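Local coordinates for protein N-hydroxyarylamine O-acetyltransferase (Bacillus cereus, PDB 4DMO) that probably transfers acetyl groups to arylamines and N-hydroxyarylamines, using a non-canonical catalytic triad, at residues Glu52-Lys55 and Glu56-Lys59; Tyr79-Leu82 and Lys83-Phe87; Val143-Ala147 and Thr148-Arg152. All coordinates share one frame; numbering follows the deposited sequence.

Contact 1 (Glu52-Lys55 and Glu56-Lys59)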
loop_
_atom_site.group_PDB
_atom_site.type_symbol
_atom_site.label_atom_id
_atom_site.label_comp_id
_atom_site.label_asym_id
_atom_site.label_seq_id
_atom_site.Cartn_x
_atom_site.Cartn_y
_atom_site.Cartn_z
ATOM N N GLU A 52 7.410 -8.979 -13.329
ATOM C CA GLU A 52 7.974 -7.666 -13.481
ATOM C C GLU A 52 6.922 -6.628 -13.105
ATOM O O GLU A 52 5.748 -6.756 -13.434
ATOM C CB GLU A 52 8.420 -7.481 -14.936
ATOM C CG GLU A 52 9.390 -6.352 -15.169
ATOM C CD GLU A 52 9.405 -5.914 -16.632
ATOM O OE1 GLU A 52 8.867 -6.660 -17.481
ATOM O OE2 GLU A 52 9.930 -4.816 -16.930
ATOM N N ILE A 53 7.348 -5.588 -12.416
ATOM C CA ILE A 53 6.442 -4.522 -12.057
ATOM C C ILE A 53 6.240 -3.632 -13.286
ATOM O O ILE A 53 7.176 -2.968 -13.736
ATOM C CB ILE A 53 6.998 -3.682 -10.898
ATOM C CG1 ILE A 53 7.242 -4.557 -9.692
ATOM C CG2 ILE A 53 6.055 -2.541 -10.554
ATOM C CD1 ILE A 53 6.080 -5.448 -9.334
ATOM N N SER A 54 5.018 -3.634 -13.817
ATOM C CA SER A 54 4.682 -2.853 -14.987
ATOM C C SER A 54 3.200 -2.538 -14.915
ATOM O O SER A 54 2.472 -3.126 -14.144
ATOM C CB SER A 54 4.998 -3.627 -16.279
ATOM O OG SER A 54 4.095 -4.705 -16.508
ATOM N N LYS A 55 2.773 -1.579 -15.711
ATOM C CA LYS A 55 1.385 -1.194 -15.770
ATOM C C LYS A 55 0.505 -2.362 -16.208
ATOM O O LYS A 55 -0.573 -2.594 -15.646
ATOM C CB LYS A 55 1.225 -0.041 -16.743
ATOM C CG LYS A 55 -0.134 0.643 -16.680
ATOM C CD LYS A 55 -0.185 1.904 -17.542
ATOM C CE LYS A 55 -1.625 2.336 -17.709
ATOM N NZ LYS A 55 -1.804 3.429 -18.694
ATOM N N GLU A 56 0.946 -3.080 -17.237
ATOM C CA GLU A 56 0.166 -4.211 -17.763
ATOM C C GLU A 56 0.107 -5.372 -16.791
ATOM O O GLU A 56 -0.971 -5.876 -16.528
ATOM C CB GLU A 56 0.705 -4.689 -19.111
ATOM C CG GLU A 56 0.217 -3.857 -20.274
ATOM C CD GLU A 56 -1.169 -4.297 -20.739
ATOM O OE1 GLU A 56 -1.237 -5.240 -21.564
ATOM O OE2 GLU A 56 -2.181 -3.719 -20.284
ATOM N N ASN A 57 1.257 -5.798 -16.269
ATOM C CA ASN A 57 1.255 -6.873 -15.291
ATOM C C ASN A 57 0.374 -6.497 -14.077
ATOM O O ASN A 57 -0.358 -7.316 -13.524
ATOM C CB ASN A 57 2.688 -7.206 -14.867
ATOM C CG ASN A 57 3.457 -7.925 -15.961
ATOM O OD1 ASN A 57 2.855 -8.417 -16.899
ATOM N ND2 ASN A 57 4.766 -8.045 -15.816
ATOM N N LEU A 58 0.413 -5.238 -13.676
ATOM C CA LEU A 58 -0.324 -4.848 -12.487
ATOM C C LEU A 58 -1.835 -4.737 -12.752
ATOM O O LEU A 58 -2.665 -5.106 -11.895
ATOM C CB LEU A 58 0.264 -3.558 -11.907
ATOM C CG LEU A 58 1.605 -3.710 -11.188
ATOM C CD1 LEU A 58 2.125 -2.334 -10.788
ATOM C CD2 LEU A 58 1.492 -4.597 -9.934
ATOM N N LYS A 59 -2.202 -4.213 -13.923
ATOM C CA LYS A 59 -3.613 -4.174 -14.339
ATOM C C LYS A 59 -4.221 -5.579 -14.306
ATOM O O LYS A 59 -5.340 -5.759 -13.842
ATOM C CB LYS A 59 -3.744 -3.581 -15.748
ATOM C CG LYS A 59 -5.181 -3.588 -16.275
ATOM C CD LYS A 59 -5.340 -2.735 -17.552
ATOM C CE LYS A 59 -4.689 -3.399 -18.753
ATOM N NZ LYS A 59 -4.760 -2.548 -19.993
#
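Ser-54 and Asn-57 meet where the extended chain of Glu-52 to Ser-54 turns into helix 55-64, and the first helical bonds run from Leu-58 N to Ser-54 O (3.0 Å) and from Lys-59 N to Lys-55 O (2.9 Å). Ser-54 is the N-cap: a chi1 of 72° tucks its OG over the start of the helix, where it accepts from Asn-57 N at 3.1 Å. Asn-57 reaches back past the cap, its ND2 donating to Glu-52 O over 2.9 Å in a nearly straight bond (169°), with the acceptor in the plane of the amide. On the buried side, Leu-58 CD1 meets Ile-53 CG2 at 3.9 Å, and both side chains lean on Glu-73 of helix 71-84. Farther out, Lys-59 NZ makes a salt bridge with Glu-56 OE2 (2.8 Å, though weak as a hydrogen bond) and another with Asp-5, while Lys-55 extends to Asp-84. The serine thus supplies an acceptor for a first-turn amide that has no earlier helical carbonyl to bind, and the asparagine ties the incoming loop to that turn. Glu-56 is also placed where it would probably interact favourably with the helix dipole.

Contact 2 (Tyr79-Leu82 and Lys83-Phe87)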
loop_
_atom_site.group_PDB
_atom_site.type_symbol
_atom_site.label_atom_id
_atom_site.label_comp_id
_atom_site.label_asym_id
_atom_site.label_seq_id
_atom_site.Cartn_x
_atom_site.Cartn_y
_atom_site.Cartn_z
ATOM N N TYR A 79 -0.125 5.046 -8.756
ATOM C CA TYR A 79 0.666 5.873 -9.643
ATOM C C TYR A 79 0.139 5.852 -11.099
ATOM O O TYR A 79 -0.154 6.909 -11.646
ATOM C CB TYR A 79 2.109 5.387 -9.594
ATOM C CG TYR A 79 2.990 5.949 -10.670
ATOM C CD1 TYR A 79 3.376 7.268 -10.635
ATOM C CD2 TYR A 79 3.459 5.144 -11.712
ATOM C CE1 TYR A 79 4.188 7.793 -11.603
ATOM C CE2 TYR A 79 4.280 5.656 -12.681
ATOM C CZ TYR A 79 4.641 6.991 -12.617
ATOM O OH TYR A 79 5.446 7.539 -13.565
ATOM N N TYR A 80 0.018 4.673 -11.722
ATOM C CA TYR A 80 -0.468 4.588 -13.114
ATOM C C TYR A 80 -1.868 5.143 -13.276
ATOM O O TYR A 80 -2.135 5.885 -14.226
ATOM C CB TYR A 80 -0.429 3.155 -13.676
ATOM C CG TYR A 80 0.977 2.611 -13.813
ATOM C CD1 TYR A 80 1.905 3.206 -14.648
ATOM C CD2 TYR A 80 1.379 1.524 -13.061
ATOM C CE1 TYR A 80 3.173 2.711 -14.735
ATOM C CE2 TYR A 80 2.625 1.032 -13.140
ATOM C CZ TYR A 80 3.531 1.621 -13.973
ATOM O OH TYR A 80 4.800 1.106 -14.047
ATOM N N PHE A 81 -2.749 4.837 -12.337
ATOM C CA PHE A 81 -4.080 5.398 -12.389
ATOM C C PHE A 81 -4.019 6.916 -12.351
ATOM O O PHE A 81 -4.734 7.589 -13.110
ATOM C CB PHE A 81 -4.914 4.951 -11.218
ATOM C CG PHE A 81 -6.218 5.662 -11.126
ATOM C CD1 PHE A 81 -7.256 5.330 -11.967
ATOM C CD2 PHE A 81 -6.398 6.687 -10.226
ATOM C CE1 PHE A 81 -8.467 5.997 -11.893
ATOM C CE2 PHE A 81 -7.604 7.357 -10.149
ATOM C CZ PHE A 81 -8.637 7.004 -10.983
ATOM N N LEU A 82 -3.178 7.447 -11.461
ATOM C CA LEU A 82 -3.092 8.906 -11.256
ATOM C C LEU A 82 -2.502 9.589 -12.489
ATOM O O LEU A 82 -2.957 10.654 -12.885
ATOM C CB LEU A 82 -2.267 9.252 -10.002
ATOM C CG LEU A 82 -2.942 8.882 -8.676
ATOM C CD1 LEU A 82 -2.050 9.178 -7.485
ATOM C CD2 LEU A 82 -4.261 9.614 -8.512
ATOM N N LYS A 83 -1.512 8.946 -13.100
ATOM C CA LYS A 83 -0.872 9.432 -14.319
ATOM C C LYS A 83 -1.860 9.531 -15.486
ATOM O O LYS A 83 -1.921 10.566 -16.150
ATOM C CB LYS A 83 0.274 8.486 -14.676
ATOM C CG LYS A 83 1.389 9.047 -15.527
ATOM C CD LYS A 83 2.566 8.091 -15.402
ATOM C CE LYS A 83 3.575 8.183 -16.541
ATOM N NZ LYS A 83 4.145 6.805 -16.853
ATOM N N ASP A 84 -2.612 8.452 -15.756
ATOM C CA ASP A 84 -3.643 8.475 -16.808
ATOM C C ASP A 84 -4.739 9.494 -16.524
ATOM O O ASP A 84 -5.383 9.994 -17.442
ATOM C CB ASP A 84 -4.295 7.117 -16.991
ATOM C CG ASP A 84 -3.390 6.134 -17.647
ATOM O OD1 ASP A 84 -2.274 6.529 -18.039
ATOM O OD2 ASP A 84 -3.788 4.958 -17.751
ATOM N N SER A 85 -4.954 9.784 -15.248
ATOM C CA SER A 85 -5.951 10.770 -14.839
ATOM C C SER A 85 -5.422 12.198 -14.941
ATOM O O SER A 85 -6.055 13.127 -14.450
ATOM C CB SER A 85 -6.428 10.507 -13.408
ATOM O OG SER A 85 -7.020 9.225 -13.294
ATOM N N GLY A 86 -4.255 12.373 -15.550
ATOM C CA GLY A 86 -3.742 13.709 -15.803
ATOM C C GLY A 86 -2.933 14.337 -14.670
ATOM O O GLY A 86 -2.417 15.446 -14.834
ATOM N N PHE A 87 -2.815 13.663 -13.526
ATOM C CA PHE A 87 -2.008 14.191 -12.415
ATOM C C PHE A 87 -0.506 14.110 -12.639
ATOM O O PHE A 87 -0.009 13.176 -13.262
ATOM C CB PHE A 87 -2.298 13.439 -11.142
ATOM C CG PHE A 87 -3.645 13.675 -10.614
ATOM C CD1 PHE A 87 -4.655 12.787 -10.895
ATOM C CD2 PHE A 87 -3.907 14.767 -9.821
ATOM C CE1 PHE A 87 -5.908 12.984 -10.390
ATOM C CE2 PHE A 87 -5.154 14.972 -9.322
ATOM C CZ PHE A 87 -6.162 14.071 -9.610
#
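Ser-85 folds its hydroxyl back onto Phe-81 at the C-terminal end of helix 71-84, and this is the close-packed part of the contact. Ser-85 OG donates to Phe-81 O at 2.8 Å, and Ser-85 N binds the same oxygen at 3.1 Å from the opposite face of the carbonyl plane. Placing OG opposite the carbonyl carbon (chi1 -60°) directs it inward, where it also lies over one face of the Phe-81 ring, offset toward the rim and 3.6 Å from CZ. That ring is further packed by Phe-10, in a stack, and by Phe-11, edge-to-face. One residue on, Leu-82 O accepts from Phe-87 N at 3.1 Å, and the Phe-87 ring turns its edge to this oxygen. Leu-82 CD2 touches Phe-87 CD1 at 4.0 Å, and both side chains rest on Leu-27 of helix 27-37. Gly-86, with positive phi, is the C-prime residue of a Schellman motif, completed by the bond from Gly-86 N to Lys-83 O (3.0 Å).

The side nearer solvent is looser. Lys-83 lays its aliphatic chain against Tyr-79, bringing CD to 3.5 Å from OH, a van der Waals contact in which the lysine crosses the ring obliquely. Asp-84 looks elsewhere, to Lys-55 and Thr-4. Phe-81 O thus keeps its regular amide from Ser-85 N and gains the serine hydroxyl as a second donor, whereas Leu-82 O is taken up by Phe-87 N through the Schellman turn, while the aromatic and leucine side chains bury the apolar part of the helix end.

Contact 3 (Val143-Ala147 and Thr148-Arg152)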
loop_
_atom_site.group_PDB
_atom_site.type_symbol
_atom_site.label_atom_id
_atom_site.label_comp_id
_atom_site.label_asym_id
_atom_site.label_seq_id
_atom_site.Cartn_x
_atom_site.Cartn_y
_atom_site.Cartn_z
ATOM N N VAL A 143 -1.058 17.382 9.702
ATOM C CA VAL A 143 -1.448 16.059 10.154
ATOM C C VAL A 143 -2.698 15.550 9.444
ATOM O O VAL A 143 -3.720 16.233 9.370
ATOM C CB VAL A 143 -1.706 16.062 11.646
ATOM C CG1 VAL A 143 -2.190 14.723 12.086
ATOM C CG2 VAL A 143 -0.432 16.470 12.404
ATOM N N ILE A 144 -2.601 14.350 8.895
ATOM C CA ILE A 144 -3.760 13.701 8.302
ATOM C C ILE A 144 -4.317 12.691 9.299
ATOM O O ILE A 144 -3.593 11.836 9.815
ATOM C CB ILE A 144 -3.415 13.028 6.947
ATOM C CG1 ILE A 144 -3.031 14.090 5.899
ATOM C CG2 ILE A 144 -4.595 12.192 6.433
ATOM C CD1 ILE A 144 -4.109 15.061 5.567
ATOM N N HIS A 145 -5.603 12.839 9.598
ATOM C CA HIS A 145 -6.293 11.977 10.554
ATOM C C HIS A 145 -7.135 10.928 9.819
ATOM O O HIS A 145 -8.006 11.267 9.038
ATOM C CB HIS A 145 -7.209 12.811 11.460
ATOM C CG HIS A 145 -6.541 14.008 12.072
ATOM N ND1 HIS A 145 -6.058 14.010 13.363
ATOM C CD2 HIS A 145 -6.279 15.241 11.566
ATOM C CE1 HIS A 145 -5.525 15.194 13.629
ATOM N NE2 HIS A 145 -5.646 15.957 12.556
ATOM N N SER A 146 -6.885 9.658 10.092
ATOM C CA SER A 146 -7.628 8.592 9.449
ATOM C C SER A 146 -7.996 7.582 10.513
ATOM O O SER A 146 -7.507 7.666 11.633
ATOM C CB SER A 146 -6.765 7.956 8.357
ATOM O OG SER A 146 -6.330 6.653 8.729
ATOM N N ALA A 147 -8.865 6.633 10.176
ATOM C CA ALA A 147 -9.207 5.562 11.111
ATOM C C ALA A 147 -8.025 4.627 11.433
ATOM O O ALA A 147 -8.095 3.816 12.385
ATOM C CB ALA A 147 -10.356 4.760 10.568
ATOM N N THR A 148 -6.952 4.679 10.634
ATOM C CA THR A 148 -5.803 3.812 10.940
ATOM C C THR A 148 -4.776 4.516 11.849
ATOM O O THR A 148 -3.887 3.872 12.393
ATOM C CB THR A 148 -5.098 3.316 9.671
ATOM O OG1 THR A 148 -4.400 4.400 9.036
ATOM C CG2 THR A 148 -6.115 2.715 8.710
ATOM N N GLY A 149 -4.909 5.827 12.027
ATOM C CA GLY A 149 -3.976 6.551 12.871
ATOM C C GLY A 149 -3.700 7.920 12.334
ATOM O O GLY A 149 -4.395 8.363 11.417
ATOM N N ASP A 150 -2.704 8.604 12.911
ATOM C CA ASP A 150 -2.336 9.957 12.460
ATOM C C ASP A 150 -1.056 9.922 11.614
ATOM O O ASP A 150 -0.167 9.141 11.919
ATOM C CB ASP A 150 -2.107 10.877 13.667
ATOM C CG ASP A 150 -3.402 11.349 14.313
ATOM O OD1 ASP A 150 -4.333 10.530 14.470
ATOM O OD2 ASP A 150 -3.479 12.560 14.646
ATOM N N TYR A 151 -0.956 10.774 10.584
ATOM C CA TYR A 151 0.185 10.743 9.667
ATOM C C TYR A 151 0.652 12.125 9.289
ATOM O O TYR A 151 -0.165 13.006 9.081
ATOM C CB TYR A 151 -0.179 9.990 8.374
ATOM C CG TYR A 151 -0.577 8.571 8.620
ATOM C CD1 TYR A 151 -1.877 8.248 8.996
ATOM C CD2 TYR A 151 0.354 7.546 8.530
ATOM C CE1 TYR A 151 -2.244 6.928 9.233
ATOM C CE2 TYR A 151 -0.003 6.223 8.785
ATOM C CZ TYR A 151 -1.313 5.931 9.123
ATOM O OH TYR A 151 -1.675 4.632 9.383
ATOM N N ARG A 152 1.967 12.313 9.191
ATOM C CA ARG A 152 2.521 13.602 8.787
ATOM C C ARG A 152 3.897 13.400 8.195
ATOM O O ARG A 152 4.624 12.451 8.537
ATOM C CB ARG A 152 2.609 14.575 9.987
ATOM C CG ARG A 152 3.883 14.429 10.809
ATOM C CD ARG A 152 3.915 15.282 12.089
ATOM N NE ARG A 152 4.979 14.844 13.007
ATOM C CZ ARG A 152 5.154 15.305 14.251
ATOM N NH1 ARG A 152 4.337 16.236 14.744
ATOM N NH2 ARG A 152 6.131 14.830 15.018
#
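Ser-146 and Thr-148 meet at the tip of a tight beta hairpin, where Ser-146 OG accepts from Thr-148 N at 2.8 Å (N-H...O angle 158°). The chain reverses there in a type I turn from Ser-146 to Gly-149, whose ends form a hydrogen-bonded antiparallel pair: Ser-146 N reaches Gly-149 O at 3.1 Å, whereas the return bond from Gly-149 N comes to Ser-146 O from well above the carbonyl plane. Gly-149 leaves the turn with positive phi, a conformation in which a beta carbon would crowd the preceding carbonyl oxygen. Further along the ladder, Ile-144 and Tyr-151 form a second hydrogen-bonded pair, with Ile-144 N 2.8 Å from Tyr-151 O.

Between these rungs, His-145 and Asp-150 occupy a non-hydrogen-bonded position and project to the same face. Asp-150 OD2 lies 3.2 Å from His-145 ND1, the carboxylate plane being almost perpendicular to the imidazole (84°). Val-143 CG1 joins the group 3.6 Å from Asp-150 OD2 and also sits above the rim of one face of the imidazole. On the face of the sheet that carries Ile-144 and Ser-146, Tyr-151 stretches back toward the turn and its OH donates to Thr-148 OG1 at 2.8 Å.

A second shell holds these groups. Leu-132 O takes hydrogen bonds from both Ser-146 OG and Thr-148 OG1, and Arg-168 on the neighbouring strand makes a salt bridge with Asp-150 OD2. Arg-152 pairs with Glu-166 and forms a cation-pi contact with Trp-182, a residue of the pocket holding the bound sulfonate ligand. The turn's hydroxyls are therefore linked to a loop carbonyl by a compact polar network, while the positive charge of Arg-168 would be expected to favour an ionised Asp-150 beside His-145.

In the fold
Following the chain from its N terminus, the three contacts come in series; none nests within or crosses another. Contact 1 starts helix 55-64 after the loop that follows helix 43-46, and contact 2 ends the next helix, 71-84, just before strand 88-98. These two touch directly: Lys-55 NZ and Asp-84 OD2 form a salt bridge of 2.7 Å, and Lys-55 and Leu-58 pack on Tyr-80, tying the start of one helix to the end of the next. Contact 3 closes a hairpin at the 144-146 edge of the eight-stranded antiparallel sheet. Its centre lies about 30 Å from that of contact 1, on the opposite side of the chain's centre, and about 24 Å from that of contact 2.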